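Local coordinates for possible MarR-transcriptional regulator (Streptomyces coelicolor, PDB 4B8X), which is a MarR-family transcriptional regulator of unknown function that probably binds DNA through a winged helix-turn-helix motif, at residues Ser49-Met54 with Gly92-Ile97; Ser78-Lys83 with Thr98-Glu103. One frame throughout, in Å; residues are numbered along the deposited sequence.

Interaction 1. Residues Ser49-Met54 with Gly92-Ile97; sequences SGELPM and GTLATI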
ATOM      1  N   SER A  49     -15.413   0.294 -25.785  1.00 17.73           N
ATOM      2  CA  SER A  49     -15.044  -0.973 -26.432  1.00 17.96           C
ATOM      3  C   SER A  49     -14.197  -1.903 -25.563  1.00 17.50           C
ATOM      4  O   SER A  49     -13.620  -2.874 -26.038  1.00 18.49           O
ATOM      5  CB  SER A  49     -14.338  -0.731 -27.760  1.00 21.07           C
ATOM      6  OG  SER A  49     -15.143   0.045 -28.623  1.00 25.39           O
ATOM      7  N   GLY A  50     -14.118  -1.616 -24.283  1.00 15.07           N
ATOM      8  CA  GLY A  50     -13.311  -2.413 -23.377  1.00 14.72           C
ATOM      9  C   GLY A  50     -11.821  -2.322 -23.621  1.00 14.16           C
ATOM     10  O   GLY A  50     -11.086  -3.228 -23.214  1.00 13.33           O
ATOM     11  N   GLU A  51     -11.393  -1.197 -24.202  1.00 14.26           N
ATOM     12  CA  GLU A  51     -10.014  -1.044 -24.670  0.50 16.24           C
ATOM     13  C   GLU A  51      -9.392   0.254 -24.151  1.00 15.36           C
ATOM     14  O   GLU A  51     -10.054   1.286 -24.067  1.00 16.21           O
ATOM     15  CB  GLU A  51      -9.956  -1.100 -26.223  0.50 16.22           C
ATOM     16  CG  GLU A  51     -10.457   0.181 -26.907  0.50 20.72           C
ATOM     17  CD  GLU A  51     -10.158   0.297 -28.403  0.50 24.39           C
ATOM     18  OE1 GLU A  51     -10.223  -0.707 -29.125  0.50 24.29           O
ATOM     19  OE2 GLU A  51      -9.864   1.425 -28.865  0.50 30.13           O
ATOM     20  N   LEU A  52      -8.114   0.195 -23.809  1.00 14.33           N
ATOM     21  CA  LEU A  52      -7.342   1.391 -23.450  1.00 14.53           C
ATOM     22  C   LEU A  52      -5.898   1.235 -23.874  1.00 14.04           C
ATOM     23  O   LEU A  52      -5.347   0.132 -23.794  1.00 15.00           O
ATOM     24  CB  LEU A  52      -7.329   1.626 -21.946  1.00 17.16           C
ATOM     25  CG  LEU A  52      -8.468   2.378 -21.287  1.00 19.41           C
ATOM     26  CD1 LEU A  52      -8.025   2.604 -19.841  1.00 19.77           C
ATOM     27  CD2 LEU A  52      -8.823   3.702 -21.955  1.00 19.80           C
ATOM     28  N   PRO A  53      -5.243   2.339 -24.240  1.00 15.54           N
ATOM     29  CA  PRO A  53      -3.794   2.264 -24.413  1.00 16.02           C
ATOM     30  C   PRO A  53      -3.106   1.958 -23.074  1.00 15.60           C
ATOM     31  O   PRO A  53      -3.566   2.419 -22.019  1.00 16.07           O
ATOM     32  CB  PRO A  53      -3.416   3.669 -24.894  1.00 20.73           C
ATOM     33  CG  PRO A  53      -4.690   4.265 -25.408  1.00 19.86           C
ATOM     34  CD  PRO A  53      -5.774   3.676 -24.563  1.00 16.92           C
ATOM     35  N   MET A  54      -2.010   1.219 -23.123  1.00 17.97           N
ATOM     36  CA  MET A  54      -1.333   0.848 -21.899  0.50 17.66           C
ATOM     37  C   MET A  54      -0.808   2.095 -21.153  1.00 18.39           C
ATOM     38  O   MET A  54      -0.789   2.101 -19.910  1.00 18.32           O
ATOM     39  CB  MET A  54      -0.272  -0.230 -22.178  0.50 17.89           C
ATOM     40  CG  MET A  54      -0.901  -1.560 -22.587  0.50 15.90           C
ATOM     41  SD  MET A  54       0.259  -2.849 -23.085  0.50 19.80           S
ATOM     42  CE  MET A  54       1.120  -3.096 -21.535  0.50 17.06           C
ATOM     43  N   GLY A  92       1.769   3.144 -29.619  1.00 36.04           N
ATOM     44  CA  GLY A  92       1.621   2.378 -28.383  1.00 26.28           C
ATOM     45  C   GLY A  92       0.908   1.049 -28.559  1.00 25.68           C
ATOM     46  O   GLY A  92       0.808   0.521 -29.666  1.00 27.79           O
ATOM     47  N   THR A  93       0.401   0.509 -27.453  1.00 22.97           N
ATOM     48  CA  THR A  93      -0.265  -0.780 -27.455  1.00 18.68           C
ATOM     49  C   THR A  93      -1.596  -0.632 -26.759  1.00 17.88           C
ATOM     50  O   THR A  93      -1.680   0.025 -25.725  1.00 19.74           O
ATOM     51  CB  THR A  93       0.549  -1.830 -26.676  1.00 21.04           C
ATOM     52  OG1 THR A  93       1.846  -1.957 -27.264  1.00 28.39           O
ATOM     53  CG2 THR A  93      -0.135  -3.191 -26.677  1.00 22.81           C
ATOM     54  N   LEU A  94      -2.625  -1.230 -27.353  1.00 16.48           N
ATOM     55  CA  LEU A  94      -3.961  -1.274 -26.756  1.00 15.99           C
ATOM     56  C   LEU A  94      -4.202  -2.613 -26.053  1.00 15.18           C
ATOM     57  O   LEU A  94      -3.866  -3.676 -26.581  1.00 18.54           O
ATOM     58  CB  LEU A  94      -5.005  -1.140 -27.864  1.00 18.48           C
ATOM     59  CG  LEU A  94      -5.075   0.158 -28.647  1.00 22.60           C
ATOM     60  CD1 LEU A  94      -6.131   0.015 -29.733  1.00 26.24           C
ATOM     61  CD2 LEU A  94      -5.384   1.330 -27.734  1.00 28.02           C
ATOM     62  N   ALA A  95      -4.774  -2.536 -24.854  1.00 13.45           N
ATOM     63  CA  ALA A  95      -5.242  -3.693 -24.118  1.00 12.93           C
ATOM     64  C   ALA A  95      -6.775  -3.730 -24.155  1.00 13.55           C
ATOM     65  O   ALA A  95      -7.396  -2.716 -23.894  1.00 14.77           O
ATOM     66  CB  ALA A  95      -4.744  -3.659 -22.677  1.00 16.33           C
ATOM     67  N   THR A  96      -7.363  -4.878 -24.500  1.00 12.94           N
ATOM     68  CA  THR A  96      -8.812  -5.029 -24.642  1.00 12.75           C
ATOM     69  C   THR A  96      -9.265  -6.210 -23.790  1.00 13.12           C
ATOM     70  O   THR A  96      -8.717  -7.291 -23.898  1.00 14.17           O
ATOM     71  CB  THR A  96      -9.194  -5.286 -26.109  1.00 16.25           C
ATOM     72  OG1 THR A  96      -8.597  -4.289 -26.954  1.00 19.22           O
ATOM     73  CG2 THR A  96     -10.711  -5.296 -26.264  1.00 18.20           C
ATOM     74  N   ILE A  97     -10.289  -6.003 -22.956  1.00 12.48           N
ATOM     75  CA  ILE A  97     -10.819  -7.104 -22.151  1.00 11.83           C
ATOM     76  C   ILE A  97     -11.580  -8.078 -23.041  1.00 13.75           C
ATOM     77  O   ILE A  97     -12.324  -7.667 -23.936  1.00 15.69           O
ATOM     78  CB  ILE A  97     -11.700  -6.569 -20.994  1.00 11.78           C
ATOM     79  CG1 ILE A  97     -12.013  -7.660 -19.975  1.00 11.42           C
ATOM     80  CG2 ILE A  97     -12.955  -5.886 -21.534  1.00 14.95           C
ATOM     81  CD1 ILE A  97     -12.655  -7.116 -18.709  1.00 12.86           C
TER
HETATM   82  O   HOH W   1     -13.957  -5.663 -25.100  1.00 23.46           O
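L52 and A95 grip each other through both backbone groups: L52 O takes the N-H of A95 at 2.9 Å, and A95 O takes the N-H of L52 at 3.0 Å. This is the hydrogen-bonded pair of an antiparallel strand pairing. Further bonds continue it on either side, from I97 N to G50 O and from M54 N to T93 O. Beyond the first of these, a water bridges S49 O and I97 O.

E51, P53, L94 and T96 stand on one face of the sheet. L94, its CG anti to the carbonyl carbon (chi1 -65°), lies alongside P53 and points the same way, CD2 resting 3.8 Å from P53 CG. Its other methyl, CD1, has the E51 carboxylate loosely nearby in one of that residue's two conformers, while E51 CB meets T96 OG1 at 3.5 Å. An alanine in place of L94 keeps CB but lacks CG and both methyls, and would probably open a gap beside the P53 ring, which CD2 covers. At the start of the next helix, M54 runs beside T93; in the conformer described, SD sits 3.6 Å from T93 CG2.

L52 and A95 face the other way, into the helical body: L52 packs on L43 and L44 of helix 35-45, A95 on V72 of helix 65-77. Strand 51-53 thus forms one edge of the small winged-helix sheet, with P53 as N-cap of helix 54-61, while the far side of 93-97 bonds to strand 81-85 through R84 and A82.

Interaction 2. Residues Ser78-Lys83 with Thr98-Glu103; sequences SGLVAK and TDKGRE
T98 and K100 supply three hydrogen bonds to successive carbonyls of the turn S78-L80. T98 OG1 donates to G79 O at 2.7 Å, in the carbonyl plane and on a lone pair. T98 N gives a nearly straight bond to L80 O (3.0 Å, 176° at the hydrogen), although it approaches from above the carbonyl plane. K100 NZ reaches S78 O at 3.1 Å.

The capping bond belongs to the helix side. With chi1 at 67°, T98 OG1 sits between its own backbone N and carbonyl carbon, where it accepts the N-H of G101 at 3.0 Å and N-caps helix 99-114. Across from it, G79 closes helix 65-77 in a Schellman motif, its positive phi suiting a glycine.

The apolar contact is made by L80: the extended chain of K100 crosses it, with CG 3.6 Å from L80 CD2. The T98 methyl, CG2, lies against the backbone of V81, 3.7 Å from V81 C. G101 CA makes a CA-H...O contact with L80 O at 3.5 Å, and a CB there would clash with that oxygen.

One threonine hydroxyl therefore both donates to a carbonyl just past one helix and accepts from the first turn of the next, fixing its rotation. The lysine ammonium beside S78 O would probably also favour the negative end of helix 65-77, so the chemistry ties one helix's C-terminus to another's N-terminus.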
ATOM      1  N   SER A  78      -3.765 -15.395 -18.860  1.00 19.68           N
ATOM      2  CA  SER A  78      -4.998 -16.001 -18.342  1.00 18.74           C
ATOM      3  C   SER A  78      -6.203 -15.948 -19.328  1.00 18.54           C
ATOM      4  O   SER A  78      -7.311 -16.425 -18.991  1.00 20.54           O
ATOM      5  CB  SER A  78      -5.415 -15.316 -17.011  1.00 21.09           C
ATOM      6  OG  SER A  78      -4.374 -15.364 -16.027  1.00 29.67           O
ATOM      7  N   GLY A  79      -6.005 -15.370 -20.514  1.00 17.09           N
ATOM      8  CA  GLY A  79      -7.094 -15.221 -21.485  1.00 15.68           C
ATOM      9  C   GLY A  79      -8.117 -14.141 -21.206  1.00 15.41           C
ATOM     10  O   GLY A  79      -9.192 -14.139 -21.811  1.00 15.50           O
ATOM     11  N   LEU A  80      -7.764 -13.213 -20.321  1.00 13.04           N
ATOM     12  CA  LEU A  80      -8.709 -12.184 -19.862  1.00 12.45           C
ATOM     13  C   LEU A  80      -8.591 -10.851 -20.609  1.00 12.09           C
ATOM     14  O   LEU A  80      -9.518 -10.031 -20.543  1.00 12.34           O
ATOM     15  CB  LEU A  80      -8.528 -11.974 -18.355  1.00 11.98           C
ATOM     16  CG  LEU A  80      -8.568 -13.253 -17.507  1.00 12.76           C
ATOM     17  CD1 LEU A  80      -8.436 -12.888 -16.031  1.00 14.65           C
ATOM     18  CD2 LEU A  80      -9.806 -14.131 -17.748  1.00 15.72           C
ATOM     19  N   VAL A  81      -7.463 -10.632 -21.280  1.00 11.90           N
ATOM     20  CA  VAL A  81      -7.190  -9.457 -22.054  1.00 12.35           C
ATOM     21  C   VAL A  81      -6.453  -9.925 -23.322  1.00 12.29           C
ATOM     22  O   VAL A  81      -5.795 -10.972 -23.316  1.00 13.54           O
ATOM     23  CB  VAL A  81      -6.298  -8.483 -21.230  1.00 14.26           C
ATOM     24  CG1 VAL A  81      -5.620  -7.410 -22.096  1.00 16.60           C
ATOM     25  CG2 VAL A  81      -7.127  -7.874 -20.109  1.00 13.70           C
ATOM     26  N   ALA A  82      -6.588  -9.142 -24.380  1.00 12.50           N
ATOM     27  CA  ALA A  82      -5.806  -9.261 -25.603  1.00 14.84           C
ATOM     28  C   ALA A  82      -5.111  -7.933 -25.910  1.00 14.35           C
ATOM     29  O   ALA A  82      -5.615  -6.880 -25.602  1.00 15.46           O
ATOM     30  CB  ALA A  82      -6.720  -9.663 -26.760  1.00 18.96           C
ATOM     31  N   LYS A  83      -3.916  -7.997 -26.492  1.00 15.83           N
ATOM     32  CA  LYS A  83      -3.165  -6.819 -26.912  1.00 15.99           C
ATOM     33  C   LYS A  83      -3.127  -6.692 -28.427  1.00 16.07           C
ATOM     34  O   LYS A  83      -3.124  -7.698 -29.153  1.00 19.22           O
ATOM     35  CB  LYS A  83      -1.707  -6.951 -26.446  1.00 21.06           C
ATOM     36  CG  LYS A  83      -1.557  -6.972 -24.936  1.00 22.71           C
ATOM     37  CD  LYS A  83      -0.136  -6.687 -24.492  1.00 27.96           C
ATOM     38  CE  LYS A  83       0.859  -7.527 -25.249  1.00 30.18           C
ATOM     39  NZ  LYS A  83       2.196  -7.487 -24.604  1.00 33.48           N
ATOM     40  N   THR A  98     -11.374  -9.366 -22.794  1.00 12.57           N
ATOM     41  CA  THR A  98     -12.035 -10.416 -23.537  1.00 13.72           C
ATOM     42  C   THR A  98     -13.378 -10.757 -22.861  1.00 13.96           C
ATOM     43  O   THR A  98     -13.644 -10.351 -21.734  1.00 13.77           O
ATOM     44  CB  THR A  98     -11.184 -11.682 -23.587  1.00 14.03           C
ATOM     45  OG1 THR A  98     -11.083 -12.234 -22.262  1.00 14.17           O
ATOM     46  CG2 THR A  98      -9.778 -11.402 -24.176  1.00 15.86           C
ATOM     47  N   ASP A  99     -14.212 -11.516 -23.544  1.00 14.56           N
ATOM     48  CA  ASP A  99     -15.440 -12.007 -22.913  1.00 15.42           C
ATOM     49  C   ASP A  99     -15.168 -12.833 -21.639  1.00 14.36           C
ATOM     50  O   ASP A  99     -15.877 -12.687 -20.645  1.00 14.91           O
ATOM     51  CB  ASP A  99     -16.292 -12.820 -23.906  1.00 18.46           C
ATOM     52  CG  ASP A  99     -16.949 -11.964 -24.974  1.00 20.92           C
ATOM     53  OD1 ASP A  99     -16.934 -10.717 -24.888  1.00 24.34           O
ATOM     54  OD2 ASP A  99     -17.497 -12.562 -25.918  1.00 29.58           O
ATOM     55  N   LYS A 100     -14.122 -13.657 -21.650  1.00 14.53           N
ATOM     56  CA  LYS A 100     -13.732 -14.395 -20.446  1.00 14.90           C
ATOM     57  C   LYS A 100     -13.327 -13.404 -19.340  1.00 13.31           C
ATOM     58  O   LYS A 100     -13.704 -13.568 -18.181  1.00 14.26           O
ATOM     59  CB  LYS A 100     -12.602 -15.377 -20.761  1.00 17.41           C
ATOM     60  CG  LYS A 100     -12.197 -16.205 -19.556  1.00 17.90           C
ATOM     61  CD  LYS A 100     -11.037 -17.125 -19.898  1.00 22.82           C
ATOM     62  CE  LYS A 100     -10.642 -18.035 -18.742  1.00 24.23           C
ATOM     63  NZ  LYS A 100      -9.324 -18.728 -18.947  1.00 31.35           N
ATOM     64  N   GLY A 101     -12.588 -12.356 -19.710  1.00 12.44           N
ATOM     65  CA  GLY A 101     -12.241 -11.287 -18.772  1.00 12.58           C
ATOM     66  C   GLY A 101     -13.453 -10.649 -18.131  1.00 11.91           C
ATOM     67  O   GLY A 101     -13.482 -10.395 -16.919  1.00 11.64           O
ATOM     68  N   ARG A 102     -14.464 -10.364 -18.941  1.00 11.67           N
ATOM     69  CA  ARG A 102     -15.711  -9.776 -18.442  1.00 12.52           C
ATOM     70  C   ARG A 102     -16.412 -10.718 -17.470  1.00 12.79           C
ATOM     71  O   ARG A 102     -16.913 -10.281 -16.441  1.00 13.07           O
ATOM     72  CB  ARG A 102     -16.617  -9.414 -19.626  1.00 12.57           C
ATOM     73  CG  ARG A 102     -16.058  -8.278 -20.466  1.00 13.54           C
ATOM     74  CD  ARG A 102     -17.010  -7.880 -21.583  1.00 14.03           C
ATOM     75  NE  ARG A 102     -16.448  -6.875 -22.478  1.00 14.30           N
ATOM     76  CZ  ARG A 102     -16.398  -5.565 -22.226  1.00 16.18           C
ATOM     77  NH1 ARG A 102     -16.858  -5.057 -21.084  1.00 14.61           N
ATOM     78  NH2 ARG A 102     -15.889  -4.726 -23.128  1.00 17.30           N
ATOM     79  N   GLU A 103     -16.443 -12.009 -17.777  1.00 13.35           N
ATOM     80  CA  GLU A 103     -17.061 -12.988 -16.891  0.50 13.07           C
ATOM     81  C   GLU A 103     -16.339 -13.044 -15.548  1.00 12.85           C
ATOM     82  O   GLU A 103     -16.971 -13.091 -14.480  1.00 14.18           O
ATOM     83  CB  GLU A 103     -17.073 -14.381 -17.531  0.50 15.65           C
ATOM     84  CG  GLU A 103     -17.958 -14.504 -18.767  0.50 18.63           C
ATOM     85  CD  GLU A 103     -17.714 -15.770 -19.569  0.50 23.33           C
ATOM     86  OE1 GLU A 103     -16.839 -16.572 -19.172  0.50 26.63           O
ATOM     87  OE2 GLU A 103     -18.417 -15.963 -20.587  0.50 30.88           O
TER

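Strand 93-97 connects the two contacts: in interaction 1 it pairs with strand 51-53, and it then runs directly into the T98 cap of interaction 2. Their centres lie 12 Å apart. A probable hydrogen bond from A82 N to T96 O, 2.9 Å long, joins them across the sheet, since strand 81-85 flanks 93-97 on the side away from 51-53. I97 packs at the junction, with CG1 3.5 Å from L80 O and CG2 3.5 Å from R102 CZ; R102 NH2 in turn lies 3.5 Å from G50 CA. Together they join the sheet to helices 35-45 and 65-77 and lead into helix 99-114, within the part that probably contacts DNA.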